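Local structure of O-succinylhomoserine sulfhydrylase (3NDN) at residues V109-G114 and K253-T258; G238-L241 and Y246-G249; Q289-F294 and A407-A412. The protein probably catalyses the formation of L-homocysteine from O-succinyl-L-homoserine and hydrogen sulfide with a pyridoxal 5'-phosphate cofactor, as a step towards methionine. All coordinates share one frame; numbering follows the deposited sequence.

Contact 1 of 3, residues V109-G114 and K253-T258; sequences VFTSLG and KLMRHT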
# COMPACT_ATOMS: atom_id res chain seq x y z
N VAL A 109 -21.73 14.51 0.11
CA VAL A 109 -23.04 15.07 -0.24
C VAL A 109 -24.14 14.71 0.77
O VAL A 109 -24.84 15.60 1.27
CB VAL A 109 -23.49 14.65 -1.68
CG1 VAL A 109 -24.90 15.15 -1.98
CG2 VAL A 109 -22.50 15.17 -2.72
N PHE A 110 -24.27 13.41 1.09
CA PHE A 110 -25.32 12.96 2.01
C PHE A 110 -25.10 13.50 3.44
O PHE A 110 -26.03 14.02 4.07
CB PHE A 110 -25.50 11.42 2.02
CG PHE A 110 -26.43 10.94 3.10
CD1 PHE A 110 -27.82 11.07 2.95
CD2 PHE A 110 -25.92 10.45 4.31
CE1 PHE A 110 -28.69 10.68 3.96
CE2 PHE A 110 -26.77 10.06 5.33
CZ PHE A 110 -28.17 10.17 5.17
N THR A 111 -23.87 13.38 3.94
CA THR A 111 -23.57 13.82 5.31
C THR A 111 -23.68 15.35 5.47
O THR A 111 -24.17 15.83 6.50
CB THR A 111 -22.21 13.26 5.82
OG1 THR A 111 -22.26 11.82 5.80
CG2 THR A 111 -21.89 13.72 7.23
N SER A 112 -23.29 16.11 4.45
CA SER A 112 -23.35 17.59 4.54
C SER A 112 -24.81 18.06 4.61
O SER A 112 -25.16 18.91 5.45
CB SER A 112 -22.60 18.26 3.39
OG SER A 112 -23.23 18.04 2.13
N LEU A 113 -25.65 17.49 3.74
CA LEU A 113 -27.09 17.78 3.71
C LEU A 113 -27.82 17.24 4.94
O LEU A 113 -28.70 17.94 5.49
CB LEU A 113 -27.73 17.25 2.43
CG LEU A 113 -27.33 17.95 1.13
CD1 LEU A 113 -27.86 17.18 -0.08
CD2 LEU A 113 -27.82 19.41 1.10
N GLY A 114 -27.48 16.03 5.37
CA GLY A 114 -28.06 15.43 6.57
C GLY A 114 -27.74 16.22 7.83
O GLY A 114 -28.53 16.27 8.77
N LYS A 253 -20.75 14.96 14.55
CA LYS A 253 -21.66 13.98 15.15
C LYS A 253 -22.03 12.86 14.18
O LYS A 253 -21.96 11.68 14.54
CB LYS A 253 -22.91 14.66 15.71
CG LYS A 253 -23.81 13.75 16.52
CD LYS A 253 -25.01 14.50 17.05
CE LYS A 253 -25.85 13.60 17.95
NZ LYS A 253 -27.19 14.23 18.22
N LEU A 254 -22.42 13.21 12.96
CA LEU A 254 -22.72 12.19 11.97
C LEU A 254 -21.49 11.34 11.57
O LEU A 254 -21.60 10.13 11.36
CB LEU A 254 -23.41 12.80 10.72
CG LEU A 254 -24.88 13.22 10.86
CD1 LEU A 254 -25.40 13.91 9.57
CD2 LEU A 254 -25.77 12.01 11.20
N MET A 255 -20.32 11.98 11.47
CA MET A 255 -19.10 11.25 11.07
C MET A 255 -18.64 10.22 12.12
O MET A 255 -18.31 9.08 11.76
CB MET A 255 -17.95 12.21 10.69
CG MET A 255 -18.17 13.01 9.40
SD MET A 255 -18.45 12.08 7.87
CE MET A 255 -16.89 11.15 7.72
N ARG A 256 -18.61 10.61 13.39
CA ARG A 256 -18.23 9.71 14.48
C ARG A 256 -19.17 8.50 14.57
O ARG A 256 -18.72 7.34 14.67
CB ARG A 256 -18.21 10.46 15.82
CG ARG A 256 -17.15 11.54 15.96
CD ARG A 256 -16.97 11.95 17.42
NE ARG A 256 -15.90 12.93 17.61
CZ ARG A 256 -15.34 13.19 18.79
NH1 ARG A 256 -15.73 12.53 19.87
NH2 ARG A 256 -14.37 14.09 18.89
N HIS A 257 -20.47 8.75 14.54
CA HIS A 257 -21.46 7.71 14.85
C HIS A 257 -22.09 6.91 13.70
O HIS A 257 -22.54 5.78 13.93
CB HIS A 257 -22.52 8.31 15.79
CG HIS A 257 -21.94 8.95 17.02
ND1 HIS A 257 -21.15 8.27 17.92
CD2 HIS A 257 -22.00 10.23 17.47
CE1 HIS A 257 -20.77 9.08 18.89
NE2 HIS A 257 -21.28 10.28 18.64
N THR A 258 -22.15 7.47 12.49
CA THR A 258 -22.51 6.70 11.29
C THR A 258 -21.30 6.16 10.50
O THR A 258 -21.45 5.29 9.65
CB THR A 258 -23.46 7.45 10.29
OG1 THR A 258 -22.76 8.50 9.61
CG2 THR A 258 -24.72 8.01 10.99
O HOH W 1 -23.93 9.73 7.35
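Close to where Thr-111 meets Leu-254 and Met-255, the Phe-110 ring turns its edge to a water lying in the ring plane; His-257, on the far side of its own helix, has Arg-256 CB over the centre of one ring face and ND1 hydrogen-bonded to Ser-132 OG of the second subunit. The contact is a helix-helix crossing in the large domain of a fold type I pyridoxal-phosphate enzyme. Helix 105-114 and helix 244-258 run at 124° to each other, their local axes 10.5 Å apart. Thr-111 is the hub. With chi1 at -60°, its methyl is directed to the other helix and its hydroxyl lies back beside its own backbone N, where it hydrogen-bonds Ala-107 O. The two branches thus divide the work: CG2 meets Leu-254 CB at 3.9 Å, the two side chains lying alongside and pointing opposite ways. Met-255 folds back on itself and brings SD to 3.9 Å from the same CG2. Further along, Leu-254 CD1 lies against backbone and comes to 3.7 Å from Gly-114 C. Trp-144 of the second subunit also packs on Leu-254, so this buried patch adjoins a subunit interface. Beside the apolar part, the water joins the helices, 3.1 Å from Thr-111 OG1 and donating to Thr-258 OG1 at 2.8 Å. That second hydroxyl donates to Leu-254 O at 2.7 Å, arriving from the face of the carbonyl plane opposite to Thr-258 N, so two donors grip one oxygen.

Contact 2 of 3, residues G238-L241 and Y246-G249; sequences GAIL and YIDG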
# COMPACT_ATOMS: atom_id res chain seq x y z
N GLY A 238 -13.67 11.73 -0.41
CA GLY A 238 -14.36 13.05 -0.53
C GLY A 238 -14.07 13.96 0.63
O GLY A 238 -13.29 13.61 1.52
N ALA A 239 -14.70 15.14 0.64
CA ALA A 239 -14.51 16.07 1.74
C ALA A 239 -15.66 17.07 1.87
O ALA A 239 -16.30 17.43 0.87
CB ALA A 239 -13.18 16.84 1.60
N ILE A 240 -15.87 17.54 3.10
CA ILE A 240 -16.82 18.63 3.39
C ILE A 240 -16.07 19.85 3.95
O ILE A 240 -15.36 19.73 4.96
CB ILE A 240 -17.89 18.18 4.41
CG1 ILE A 240 -18.57 16.88 3.97
CG2 ILE A 240 -18.94 19.31 4.65
CD1 ILE A 240 -19.25 16.09 5.10
N LEU A 241 -16.24 21.01 3.32
CA LEU A 241 -15.62 22.26 3.84
C LEU A 241 -16.68 23.33 4.23
O LEU A 241 -17.63 23.55 3.48
CB LEU A 241 -14.59 22.82 2.85
CG LEU A 241 -13.44 21.89 2.40
CD1 LEU A 241 -13.79 21.20 1.08
CD2 LEU A 241 -12.14 22.67 2.25
N TYR A 246 -20.08 24.37 12.35
CA TYR A 246 -20.79 23.39 11.53
C TYR A 246 -19.99 22.08 11.39
O TYR A 246 -20.54 20.98 11.55
CB TYR A 246 -21.10 24.02 10.15
CG TYR A 246 -21.60 23.08 9.05
CD1 TYR A 246 -22.90 22.56 9.08
CD2 TYR A 246 -20.78 22.75 7.96
CE1 TYR A 246 -23.36 21.72 8.05
CE2 TYR A 246 -21.24 21.91 6.93
CZ TYR A 246 -22.52 21.40 6.99
OH TYR A 246 -22.97 20.57 5.97
N ILE A 247 -18.70 22.20 11.10
CA ILE A 247 -17.83 21.03 10.88
C ILE A 247 -17.61 20.27 12.20
O ILE A 247 -17.72 19.03 12.24
CB ILE A 247 -16.46 21.45 10.23
CG1 ILE A 247 -16.68 22.15 8.87
CG2 ILE A 247 -15.51 20.24 10.05
CD1 ILE A 247 -17.21 21.25 7.73
N ASP A 248 -17.36 21.01 13.28
CA ASP A 248 -17.13 20.43 14.62
C ASP A 248 -18.43 20.05 15.36
O ASP A 248 -18.36 19.37 16.39
CB ASP A 248 -16.34 21.40 15.52
CG ASP A 248 -14.88 21.62 15.07
OD1 ASP A 248 -14.39 20.93 14.14
OD2 ASP A 248 -14.22 22.50 15.67
N GLY A 249 -19.57 20.49 14.85
CA GLY A 249 -20.87 20.28 15.51
C GLY A 249 -21.69 19.15 14.89
O GLY A 249 -21.43 17.99 15.16
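Leu-241 and Ile-247 bring their CA atoms to 7.5 Å where strand 238-242 gives way, after a short turn, to helix 244-258, whose segment 246-249 includes a wider pi-type turn. This is a strand-to-helix connection in the large domain of the fold type I architecture, and its strand is the one that runs antiparallel to both its neighbours in the central mixed sheet. Backbone bonds from Gly-238 and Ile-240 go to strand 98-102, and those from Ala-239 and Leu-241 go to strand 220-224, so the strand is held on its two edges. Ile-240 points towards the helix and shares most of the contact with Ile-247. Its CG2, anti to the backbone N, reaches Ile-247 CD1 at 4.0 Å and Tyr-246 CE2 at 4.2 Å. The isoleucines overlap flank to flank with their ends reversed, whereas the Tyr-246 side chain meets Ile-240 nearly perpendicular. Helix 105-114 packs on Ile-240 as well, through Ala-108, Thr-111 and Ser-112, which wedges this residue between two helices. The Leu-241 side chain leaves on the other side of the strand, towards Ala-96 and Tyr-223, and it is its backbone that belongs to this contact. The buried hydroxyl of Tyr-246 hydrogen-bonds Ser-112 O, tying the start of helix 244-258 to helix 105-114. Ile-247 also packs on Ala-98 and Phe-100 of the neighbouring strand. Its CD1 methyl rests against the strand backbone, 3.7 Å from Ile-240 O and 4.1 Å from Leu-241 C.

Contact 3 of 3, residues Q289-F294 and A407-A412; sequences QRIAEF and ADIDRA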
# COMPACT_ATOMS: atom_id res chain seq x y z
N GLN A 289 -10.03 23.07 -24.31
CA GLN A 289 -10.35 24.28 -25.10
C GLN A 289 -10.05 24.05 -26.58
O GLN A 289 -10.86 24.40 -27.44
CB GLN A 289 -9.55 25.49 -24.57
CG GLN A 289 -9.78 26.82 -25.30
CD GLN A 289 -11.01 27.57 -24.82
OE1 GLN A 289 -11.25 27.70 -23.62
NE2 GLN A 289 -11.78 28.09 -25.77
N ARG A 290 -8.88 23.47 -26.88
CA ARG A 290 -8.50 23.16 -28.27
C ARG A 290 -9.42 22.12 -28.93
O ARG A 290 -9.75 22.23 -30.11
CB ARG A 290 -7.03 22.69 -28.38
CG ARG A 290 -5.96 23.78 -28.26
CD ARG A 290 -4.54 23.22 -28.55
NE ARG A 290 -4.47 22.57 -29.86
CZ ARG A 290 -3.49 21.78 -30.29
NH1 ARG A 290 -2.44 21.51 -29.53
NH2 ARG A 290 -3.56 21.25 -31.50
N ILE A 291 -9.80 21.10 -28.16
CA ILE A 291 -10.69 20.02 -28.64
C ILE A 291 -12.11 20.54 -28.91
O ILE A 291 -12.74 20.16 -29.91
CB ILE A 291 -10.64 18.77 -27.67
CG1 ILE A 291 -9.30 18.03 -27.81
CG2 ILE A 291 -11.79 17.77 -27.94
CD1 ILE A 291 -8.92 17.10 -26.63
N ALA A 292 -12.60 21.43 -28.05
CA ALA A 292 -13.92 22.05 -28.23
C ALA A 292 -13.97 22.87 -29.52
O ALA A 292 -14.95 22.79 -30.27
CB ALA A 292 -14.27 22.92 -27.03
N GLU A 293 -12.91 23.64 -29.78
CA GLU A 293 -12.80 24.44 -31.00
C GLU A 293 -12.71 23.57 -32.27
O GLU A 293 -13.28 23.92 -33.32
CB GLU A 293 -11.62 25.43 -30.88
CG GLU A 293 -11.83 26.51 -29.80
CD GLU A 293 -10.56 27.27 -29.45
OE1 GLU A 293 -9.45 26.85 -29.86
OE2 GLU A 293 -10.66 28.29 -28.73
N PHE A 294 -12.01 22.44 -32.18
CA PHE A 294 -11.87 21.51 -33.30
C PHE A 294 -13.22 20.86 -33.65
O PHE A 294 -13.61 20.81 -34.83
CB PHE A 294 -10.79 20.44 -33.03
CG PHE A 294 -10.79 19.31 -34.04
CD1 PHE A 294 -10.15 19.47 -35.27
CD2 PHE A 294 -11.45 18.12 -33.77
CE1 PHE A 294 -10.15 18.44 -36.20
CE2 PHE A 294 -11.47 17.08 -34.70
CZ PHE A 294 -10.82 17.24 -35.92
N ALA A 407 -6.44 13.58 -33.70
CA ALA A 407 -6.33 12.53 -34.70
C ALA A 407 -7.29 11.35 -34.46
O ALA A 407 -7.92 10.88 -35.39
CB ALA A 407 -4.87 12.02 -34.81
N ASP A 408 -7.38 10.86 -33.21
CA ASP A 408 -8.28 9.74 -32.85
C ASP A 408 -9.76 10.11 -33.02
O ASP A 408 -10.56 9.31 -33.50
CB ASP A 408 -8.01 9.26 -31.40
CG ASP A 408 -8.61 7.87 -31.09
OD1 ASP A 408 -8.60 6.98 -31.98
OD2 ASP A 408 -9.05 7.64 -29.93
N ILE A 409 -10.12 11.33 -32.63
CA ILE A 409 -11.49 11.82 -32.78
C ILE A 409 -11.85 12.00 -34.28
O ILE A 409 -12.92 11.58 -34.71
CB ILE A 409 -11.72 13.13 -31.98
CG1 ILE A 409 -11.53 12.89 -30.47
CG2 ILE A 409 -13.11 13.73 -32.25
CD1 ILE A 409 -11.43 14.21 -29.65
N ASP A 410 -10.95 12.59 -35.05
CA ASP A 410 -11.19 12.82 -36.50
C ASP A 410 -11.37 11.52 -37.29
O ASP A 410 -12.22 11.44 -38.19
CB ASP A 410 -10.07 13.68 -37.11
CG ASP A 410 -10.46 14.30 -38.47
OD1 ASP A 410 -11.51 14.96 -38.58
OD2 ASP A 410 -9.69 14.15 -39.43
N ARG A 411 -10.58 10.50 -36.96
CA ARG A 411 -10.72 9.19 -37.59
C ARG A 411 -12.06 8.55 -37.21
O ARG A 411 -12.75 7.98 -38.07
CB ARG A 411 -9.54 8.26 -37.26
CG ARG A 411 -8.22 8.72 -37.87
CD ARG A 411 -7.18 7.60 -37.94
NE ARG A 411 -6.39 7.51 -36.71
CZ ARG A 411 -5.23 8.13 -36.50
NH1 ARG A 411 -4.70 8.91 -37.44
NH2 ARG A 411 -4.60 7.97 -35.34
N ALA A 412 -12.44 8.67 -35.94
CA ALA A 412 -13.70 8.10 -35.44
C ALA A 412 -14.95 8.75 -36.07
O ALA A 412 -15.96 8.08 -36.27
CB ALA A 412 -13.76 8.17 -33.90
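Ile-291 and Ile-409 form the buried side of this contact, their side chains set crosswise with Ile-291 CG2 4.0 Å from Ile-409 CD1. Ile-406 and Val-397 also pack on Ile-291 there. Phe-294, only partly exposed, spans the gap towards the more open side: chi1 of 170° sends its ring across, edge first, to Ile-409 and Asp-410. CZ stands 3.6 Å from Asp-410 OD1 and 3.8 Å from Asp-410 CB. Both helices belong to the C-terminal part of the fold type I subunit, the long helix 277-296 lying beside the last one, 402-413. They run nearly parallel, 24° apart, but with local axes 11.7 Å from each other, and the space is spanned by the isoleucine pair and the Phe-294 ring. On the solvent side, where Phe-294 meets the partly exposed Asp-410, ring and carboxylate planes are 79° apart, and the oxygen sits near the ring plane, where the partly positive aromatic hydrogens would probably suit a carboxylate. The same OD1 is hydrogen-bonded by His-298 NE2. A further tie between the two helices is the salt bridge of the exposed Arg-290, through NH2, with Asp-403 OD1.

Contacts 1 and 2 adjoin, with centres about 9 Å apart, and both use helix 244-258: contact 2 its beginning, contact 1 its end. Contact 2 falls within the chain span that separates 109-114 from 253-258, and Thr-111 CG2 packs 4.1 Å from Ile-240 CD1 between them. Together they pack helices 105-114 and 244-258 against each other and against strand 238-242 of the large-domain sheet; contact 1 also borders the second subunit. Contact 3 follows later in the chain, on the opposite side of its centre, about 42 Å from contact 1 and 40 Å from contact 2 between centres. It joins two helices of the C-terminal part, and its nearest atoms lie about 26 Å from those of either other contact.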